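Local atomic coordinates of esterase (uncultured bacterium pCosCE1, PDB entry 7ATL), a protein that hydrolyses carboxylic esters as a family VIII carboxylesterase and, as a promiscuous acyltransferase, can also pass the acyl group to other acceptors. Residues G45-D48 with K52-M55; W96-P99 with V105-P108; A218-D223 with E229-G234. One frame throughout, in Å; residues are numbered along the deposited sequence.

The three contacts illustrate how one kind of task, holding together two nearby pieces of chain, is met differently at different depths. Contact 3 is the buried one, a short hairpin with both backbone and side-chain hydrogen bonds. Contact 1 is partly buried and tightens a turn by backbone bonds across a bulge. The two touch: Asp-48 reaches Thr-219 and Ala-47 pairs with the same residue's backbone, so they share one corner of the fold. Contact 2 lies at the surface on the opposite side of the chain's centre from contact 1, about 47 Å away between centres, and relies on an arginine and a water rather than strand pairing.

Contact 1 of 3, residues G45-D48 with K52-M55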
loop_
_atom_site.group_PDB
_atom_site.type_symbol
_atom_site.label_atom_id
_atom_site.label_comp_id
_atom_site.label_asym_id
_atom_site.label_seq_id
_atom_site.Cartn_x
_atom_site.Cartn_y
_atom_site.Cartn_z
ATOM N N GLY A 45 19.550 -11.832 1.015
ATOM C CA GLY A 45 20.312 -10.719 1.608
ATOM C C GLY A 45 20.001 -10.549 3.090
ATOM O O GLY A 45 19.569 -11.524 3.733
ATOM N N TYR A 46 20.142 -9.325 3.601
ATOM C CA TYR A 46 20.099 -9.020 5.058
ATOM C C TYR A 46 18.836 -8.225 5.439
ATOM O O TYR A 46 18.406 -7.310 4.729
ATOM C CB TYR A 46 21.371 -8.269 5.470
ATOM C CG TYR A 46 22.693 -8.989 5.273
ATOM C CD1 TYR A 46 23.022 -10.116 6.019
ATOM C CD2 TYR A 46 23.654 -8.499 4.395
ATOM C CE1 TYR A 46 24.240 -10.760 5.870
ATOM C CE2 TYR A 46 24.877 -9.129 4.233
ATOM C CZ TYR A 46 25.164 -10.263 4.972
ATOM O OH TYR A 46 26.371 -10.872 4.836
ATOM N N ALA A 47 18.245 -8.593 6.569
ATOM C CA ALA A 47 17.277 -7.777 7.326
ATOM C C ALA A 47 18.009 -6.516 7.771
ATOM O O ALA A 47 17.452 -5.423 7.568
ATOM C CB ALA A 47 16.753 -8.539 8.523
ATOM N N ASP A 48 19.205 -6.706 8.353
ATOM C CA ASP A 48 20.174 -5.648 8.746
ATOM C C ASP A 48 21.581 -6.009 8.226
ATOM O O ASP A 48 22.146 -7.011 8.690
ATOM C CB ASP A 48 20.148 -5.445 10.262
ATOM C CG ASP A 48 20.839 -4.155 10.675
ATOM O OD1 ASP A 48 22.066 -4.023 10.444
ATOM O OD2 ASP A 48 20.140 -3.271 11.173
ATOM N N LYS A 52 24.892 -7.994 9.927
ATOM C CA LYS A 52 24.816 -9.196 9.050
ATOM C C LYS A 52 23.750 -10.154 9.595
ATOM O O LYS A 52 24.059 -11.336 9.768
ATOM C CB LYS A 52 26.180 -9.889 8.926
ATOM C CG LYS A 52 27.376 -9.083 9.424
ATOM C CD LYS A 52 28.687 -9.420 8.749
ATOM C CE LYS A 52 28.628 -9.197 7.251
ATOM N NZ LYS A 52 29.910 -8.675 6.722
ATOM N N LYS A 53 22.543 -9.653 9.871
ATOM C CA LYS A 53 21.362 -10.504 10.190
ATOM C C LYS A 53 20.722 -10.936 8.870
ATOM O O LYS A 53 20.232 -10.105 8.106
ATOM C CB LYS A 53 20.366 -9.784 11.101
ATOM C CG LYS A 53 19.314 -10.699 11.717
ATOM C CD LYS A 53 18.250 -9.952 12.496
ATOM C CE LYS A 53 18.785 -9.233 13.720
ATOM N NZ LYS A 53 17.752 -9.074 14.776
ATOM N N PRO A 54 20.723 -12.244 8.532
ATOM C CA PRO A 54 20.164 -12.688 7.259
ATOM C C PRO A 54 18.656 -12.392 7.234
ATOM O O PRO A 54 17.966 -12.545 8.266
ATOM C CB PRO A 54 20.477 -14.193 7.247
ATOM C CG PRO A 54 20.474 -14.561 8.712
ATOM C CD PRO A 54 21.151 -13.376 9.372
ATOM N N MET A 55 18.176 -11.947 6.076
ATOM C CA MET A 55 16.720 -11.856 5.791
ATOM C C MET A 55 16.153 -13.278 5.837
ATOM O O MET A 55 16.788 -14.170 5.251
ATOM C CB MET A 55 16.457 -11.243 4.410
ATOM C CG MET A 55 14.965 -10.938 4.150
ATOM S SD MET A 55 14.297 -9.523 5.078
ATOM C CE MET A 55 14.940 -8.207 4.041
#
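Tyr-46 and Lys-52 run alongside each other, pointing the same way, because the tyrosine CG stands anti to its own carbonyl carbon (chi1 -61°) and swings the ring over to the lysine chain. Ring atom CE1 of Tyr-46 lies 3.6 Å from CA of Lys-52, with CB of the lysine close by, and farther along the hydroxyl OH of Tyr-46 comes 3.7 Å from CE of Lys-52. The carbonyl oxygen of Lys-53 sits in the ring plane at its edge, 3.5 Å from CD1 of Tyr-46. At the other end, CG of Met-55 lies anti to the backbone N (chi1 -172°) and the chain then folds back through its next two torsions, which lays CE of Met-55 3.6 Å from O of Tyr-46 and brings the sulfur loosely beside Ala-47.

Three backbone bonds tie the two pieces. Met-55 N donates to Gly-45 O at 2.8 Å, with an angle of 159° at the hydrogen. Lys-53 N reaches Asp-48 O at 2.9 Å. Between them Ala-47 N makes a weak bond to Lys-53 O; CA of Tyr-46 lies 3.2 Å from that same O of Lys-53, a CA-H...O contact. Asp-48 and Lys-53 turn their polar ends elsewhere: OD2 of Asp-48 bonds to OG1 of Thr-219 and OD1 to N of Gln-51, while NZ of Lys-53 bonds to O of Asp-215.

Tyr-46 and Pro-54 form a non-hydrogen-bonded antiparallel pair, an apt place for a residue without an N-H, while Asp-48 and Lys-53 form the hydrogen-bonded pair. Between the pairs the register slips by one residue, and Ala-47 and Asp-48 together face Lys-53, the signature of a classic beta bulge.

Contact 2 of 3, residues W96-P99 with V105-P108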
loop_
_atom_site.group_PDB
_atom_site.type_symbol
_atom_site.label_atom_id
_atom_site.label_comp_id
_atom_site.label_asym_id
_atom_site.label_seq_id
_atom_site.Cartn_x
_atom_site.Cartn_y
_atom_site.Cartn_z
ATOM N N TRP A 96 -17.689 16.371 11.169
ATOM C CA TRP A 96 -16.726 17.504 11.103
ATOM C C TRP A 96 -15.825 17.443 9.848
ATOM O O TRP A 96 -15.153 18.454 9.548
ATOM C CB TRP A 96 -15.894 17.508 12.389
ATOM C CG TRP A 96 -15.385 16.154 12.785
ATOM C CD1 TRP A 96 -15.943 15.308 13.698
ATOM C CD2 TRP A 96 -14.228 15.472 12.258
ATOM N NE1 TRP A 96 -15.215 14.156 13.778
ATOM C CE2 TRP A 96 -14.157 14.226 12.917
ATOM C CE3 TRP A 96 -13.265 15.781 11.287
ATOM C CZ2 TRP A 96 -13.147 13.300 12.657
ATOM C CZ3 TRP A 96 -12.265 14.865 11.025
ATOM C CH2 TRP A 96 -12.207 13.644 11.708
ATOM N N PHE A 97 -15.760 16.316 9.130
ATOM C CA PHE A 97 -14.967 16.219 7.880
ATOM C C PHE A 97 -15.795 16.749 6.707
ATOM O O PHE A 97 -16.395 15.962 5.922
ATOM C CB PHE A 97 -14.479 14.791 7.630
ATOM C CG PHE A 97 -13.324 14.737 6.662
ATOM C CD1 PHE A 97 -12.026 14.941 7.104
ATOM C CD2 PHE A 97 -13.541 14.551 5.313
ATOM C CE1 PHE A 97 -10.963 14.957 6.217
ATOM C CE2 PHE A 97 -12.479 14.559 4.429
ATOM C CZ PHE A 97 -11.195 14.745 4.887
ATOM N N THR A 98 -15.782 18.069 6.555
ATOM C CA THR A 98 -16.576 18.788 5.533
ATOM C C THR A 98 -15.701 19.804 4.811
ATOM O O THR A 98 -16.056 20.974 4.735
ATOM C CB THR A 98 -17.817 19.415 6.179
ATOM O OG1 THR A 98 -17.415 20.189 7.302
ATOM C CG2 THR A 98 -18.802 18.375 6.657
ATOM N N PRO A 99 -14.560 19.377 4.219
ATOM C CA PRO A 99 -13.662 20.299 3.520
ATOM C C PRO A 99 -14.314 20.984 2.313
ATOM O O PRO A 99 -15.269 20.457 1.750
ATOM C CB PRO A 99 -12.511 19.407 3.047
ATOM C CG PRO A 99 -13.138 18.041 2.987
ATOM C CD PRO A 99 -14.058 17.998 4.190
ATOM N N VAL A 105 -17.243 26.134 -1.803
ATOM C CA VAL A 105 -18.243 25.040 -1.917
ATOM C C VAL A 105 -17.734 23.843 -1.112
ATOM O O VAL A 105 -16.529 23.526 -1.246
ATOM C CB VAL A 105 -18.474 24.655 -3.382
ATOM C CG1 VAL A 105 -19.420 23.465 -3.478
ATOM C CG2 VAL A 105 -18.974 25.826 -4.208
ATOM N N ARG A 106 -18.619 23.192 -0.349
ATOM C CA ARG A 106 -18.340 21.971 0.464
ATOM C C ARG A 106 -19.049 20.788 -0.176
ATOM O O ARG A 106 -20.167 20.435 0.205
ATOM C CB ARG A 106 -18.813 22.136 1.911
ATOM C CG ARG A 106 -18.096 23.249 2.665
ATOM C CD ARG A 106 -18.568 23.473 4.102
ATOM N NE ARG A 106 -17.832 24.621 4.613
ATOM C CZ ARG A 106 -16.538 24.625 4.956
ATOM N NH1 ARG A 106 -15.800 23.525 4.912
ATOM N NH2 ARG A 106 -15.979 25.748 5.363
ATOM N N PRO A 107 -18.427 20.139 -1.184
ATOM C CA PRO A 107 -19.076 19.053 -1.902
ATOM C C PRO A 107 -18.999 17.784 -1.068
ATOM O O PRO A 107 -17.998 17.532 -0.392
ATOM C CB PRO A 107 -18.256 18.928 -3.188
ATOM C CG PRO A 107 -16.877 19.353 -2.764
ATOM C CD PRO A 107 -17.068 20.386 -1.675
ATOM N N PRO A 108 -20.045 16.938 -1.132
ATOM C CA PRO A 108 -20.029 15.653 -0.435
ATOM C C PRO A 108 -18.954 14.756 -1.061
ATOM O O PRO A 108 -18.700 14.849 -2.268
ATOM C CB PRO A 108 -21.451 15.091 -0.594
ATOM C CG PRO A 108 -22.024 15.836 -1.797
ATOM C CD PRO A 108 -21.272 17.153 -1.912
HETATM O O HOH W 1 -16.822 18.297 1.905
#
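Arg-106 meets Thr-98 through a short, bent hydrogen bond, NH1 of Arg-106 to O of Thr-98 at 2.6 Å. The acceptor lies close to the guanidinium plane, at its edge, and the donor is tilted 18° from the plane of the threonine carbonyl. The angle at the hydrogen is 143°. The arginine chain is extended from CG to NE and passes along the same carbonyl, with CD of Arg-106 3.6 Å from O of Thr-98: the oxygen accepts NH1 while the methylenes pass alongside.

A second link runs through water 1, which donates to O of Pro-99 and to O of Pro-107, 2.7 Å away in each case. Two carbonyls that could not bond to each other are thereby joined. CD of Pro-107 also packs at 3.9 Å from O of Pro-99.

Farther out, each piece meets its neighbours. Val-105 N bonds to OD1 of Asp-103. On the other side Phe-97 packs on Leu-156 and Ala-157 of helix 149-157, and the Trp-96 side chain packs against Glu-150 and Leu-153 of that helix, whose Arg-154 makes a cation-pi contact with it. Thr-98 N turns back weakly to Trp-96 O, which makes Phe-97 the centre of an inverse gamma turn within the irregular surface loop between helices 67-80 and 111-116.

Contact 3 of 3, residues A218-D223 with E229-G234; sequences ATAYHD and EPIRDG
Ile-231 and Ala-220 open the backbone ladder: Ile-231 N donates to Ala-220 O at 3.0 Å, nearly straight at the hydrogen. Two more rungs join His-222 and Glu-229. N of His-222 approaches O of Glu-229 at 3.1 Å, and the return bond from N of Glu-229 to O of His-222 is weak at 3.3 Å. Two CA-H...O contacts accompany these bonds: CA of Tyr-221 points its hydrogen at O of Glu-229, and CA of Pro-230 does the same toward O of Ala-220.

Among the side chains the polar link is a histidine-carboxylate hydrogen bond, NE2 of His-222 to OE1 of Glu-229 at 3.2 Å, with 170° at the hydrogen. The oxygen lies in the imidazole plane, yet it is met on its anti side and 33° out of the carboxylate plane, the two flat groups being turned 67° apart. Because the two residues form a hydrogen-bonded pair, their side chains share one face of the hairpin, where both also touch Met-235. Within that face, CG of each residue sits between the backbone N and the carbonyl carbon, and the two groups run side by side. Arg-232 approaches the same OE1 in a long salt bridge.

The pairing is that of a small antiparallel beta hairpin, strands 221-222 and 229-230, the first strand also lying parallel to 363-364 in a three-stranded mixed sheet. Pro-230 takes the non-hydrogen-bonded position opposite Tyr-221, where its lack of an N-H costs no rung.

CD1 of Ile-231 rests 3.8 Å from CB of Ala-220, while CG1 of Ile-231 lies 3.7 Å from CB of His-222. CG of Pro-230 reaches CE2 of Tyr-221 at 4.0 Å, the two rings crossing obliquely, and the tyrosine hydroxyl beyond bonds to Arg-49 N and to the carboxylate of Glu-50.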
loop_
_atom_site.group_PDB
_atom_site.type_symbol
_atom_site.label_atom_id
_atom_site.label_comp_id
_atom_site.label_asym_id
_atom_site.label_seq_id
_atom_site.Cartn_x
_atom_site.Cartn_y
_atom_site.Cartn_z
ATOM N N ALA A 218 12.716 -5.789 9.653
ATOM C CA ALA A 218 13.788 -5.407 8.709
ATOM C C ALA A 218 14.129 -3.929 8.887
ATOM O O ALA A 218 13.248 -3.078 8.925
ATOM C CB ALA A 218 13.395 -5.683 7.288
ATOM N N THR A 219 15.410 -3.645 8.949
ATOM C CA THR A 219 15.949 -2.274 8.942
ATOM C C THR A 219 15.659 -1.603 7.588
ATOM O O THR A 219 16.041 -2.166 6.525
ATOM C CB THR A 219 17.437 -2.361 9.266
ATOM O OG1 THR A 219 17.446 -3.148 10.456
ATOM C CG2 THR A 219 18.096 -1.003 9.395
ATOM N N ALA A 220 15.070 -0.412 7.621
ATOM C CA ALA A 220 14.784 0.389 6.416
ATOM C C ALA A 220 16.070 1.047 5.912
ATOM O O ALA A 220 16.755 1.730 6.716
ATOM C CB ALA A 220 13.738 1.429 6.739
ATOM N N TYR A 221 16.353 0.889 4.625
ATOM C CA TYR A 221 17.484 1.510 3.896
ATOM C C TYR A 221 16.879 2.367 2.787
ATOM O O TYR A 221 15.684 2.098 2.448
ATOM C CB TYR A 221 18.417 0.445 3.299
ATOM C CG TYR A 221 19.129 -0.395 4.323
ATOM C CD1 TYR A 221 18.479 -1.441 4.953
ATOM C CD2 TYR A 221 20.444 -0.132 4.681
ATOM C CE1 TYR A 221 19.104 -2.189 5.937
ATOM C CE2 TYR A 221 21.088 -0.878 5.652
ATOM C CZ TYR A 221 20.417 -1.913 6.280
ATOM O OH TYR A 221 21.033 -2.641 7.261
ATOM N N HIS A 222 17.653 3.312 2.241
ATOM C CA HIS A 222 17.266 4.124 1.065
ATOM C C HIS A 222 18.458 4.228 0.109
ATOM O O HIS A 222 19.560 3.972 0.591
ATOM C CB HIS A 222 16.739 5.488 1.519
ATOM C CG HIS A 222 17.816 6.482 1.747
ATOM N ND1 HIS A 222 18.135 7.435 0.785
ATOM C CD2 HIS A 222 18.658 6.646 2.800
ATOM C CE1 HIS A 222 19.125 8.173 1.256
ATOM N NE2 HIS A 222 19.470 7.701 2.504
ATOM N N ASP A 223 18.229 4.600 -1.163
ATOM C CA ASP A 223 19.237 4.621 -2.265
ATOM C C ASP A 223 20.085 5.895 -2.162
ATOM O O ASP A 223 19.492 6.990 -2.036
ATOM C CB ASP A 223 18.587 4.556 -3.653
ATOM C CG ASP A 223 17.302 3.729 -3.806
ATOM O OD1 ASP A 223 17.290 2.520 -3.454
ATOM O OD2 ASP A 223 16.320 4.289 -4.339
ATOM N N GLU A 229 22.193 3.418 2.566
ATOM C CA GLU A 229 22.434 3.679 4.014
ATOM C C GLU A 229 21.107 3.564 4.767
ATOM O O GLU A 229 20.039 3.747 4.181
ATOM C CB GLU A 229 23.100 5.046 4.217
ATOM C CG GLU A 229 22.142 6.246 4.122
ATOM C CD GLU A 229 22.753 7.651 4.155
ATOM O OE1 GLU A 229 21.974 8.646 4.181
ATOM O OE2 GLU A 229 24.005 7.760 4.139
ATOM N N PRO A 230 21.121 3.274 6.090
ATOM C CA PRO A 230 19.890 3.224 6.888
ATOM C C PRO A 230 19.155 4.567 6.929
ATOM O O PRO A 230 19.793 5.584 6.820
ATOM C CB PRO A 230 20.350 2.856 8.306
ATOM C CG PRO A 230 21.700 2.190 8.079
ATOM C CD PRO A 230 22.303 2.913 6.883
ATOM N N ILE A 231 17.826 4.531 7.024
ATOM C CA ILE A 231 16.982 5.756 7.101
ATOM C C ILE A 231 16.996 6.217 8.562
ATOM O O ILE A 231 16.750 5.371 9.440
ATOM C CB ILE A 231 15.567 5.471 6.564
ATOM C CG1 ILE A 231 15.600 5.153 5.061
ATOM C CG2 ILE A 231 14.621 6.626 6.894
ATOM C CD1 ILE A 231 14.325 4.497 4.501
ATOM N N ARG A 232 17.331 7.484 8.829
ATOM C CA ARG A 232 17.320 8.024 10.213
ATOM C C ARG A 232 15.945 8.647 10.433
ATOM O O ARG A 232 15.385 9.183 9.468
ATOM C CB ARG A 232 18.489 8.991 10.443
ATOM C CG ARG A 232 19.846 8.296 10.561
ATOM C CD ARG A 232 21.060 9.213 10.439
ATOM N NE ARG A 232 20.813 10.433 9.646
ATOM C CZ ARG A 232 21.250 10.690 8.400
ATOM N NH1 ARG A 232 21.988 9.803 7.744
ATOM N NH2 ARG A 232 20.932 11.848 7.825
ATOM N N ASP A 233 15.398 8.521 11.635
ATOM C CA ASP A 233 14.099 9.151 11.981
ATOM C C ASP A 233 14.094 10.583 11.450
ATOM O O ASP A 233 15.121 11.263 11.640
ATOM C CB ASP A 233 13.830 9.136 13.491
ATOM C CG ASP A 233 13.029 7.928 13.959
ATOM O OD1 ASP A 233 12.921 6.962 13.161
ATOM O OD2 ASP A 233 12.520 7.959 15.114
ATOM N N GLY A 234 12.994 10.977 10.790
ATOM C CA GLY A 234 12.718 12.356 10.341
ATOM C C GLY A 234 13.523 12.749 9.116
ATOM O O GLY A 234 13.555 13.930 8.780
#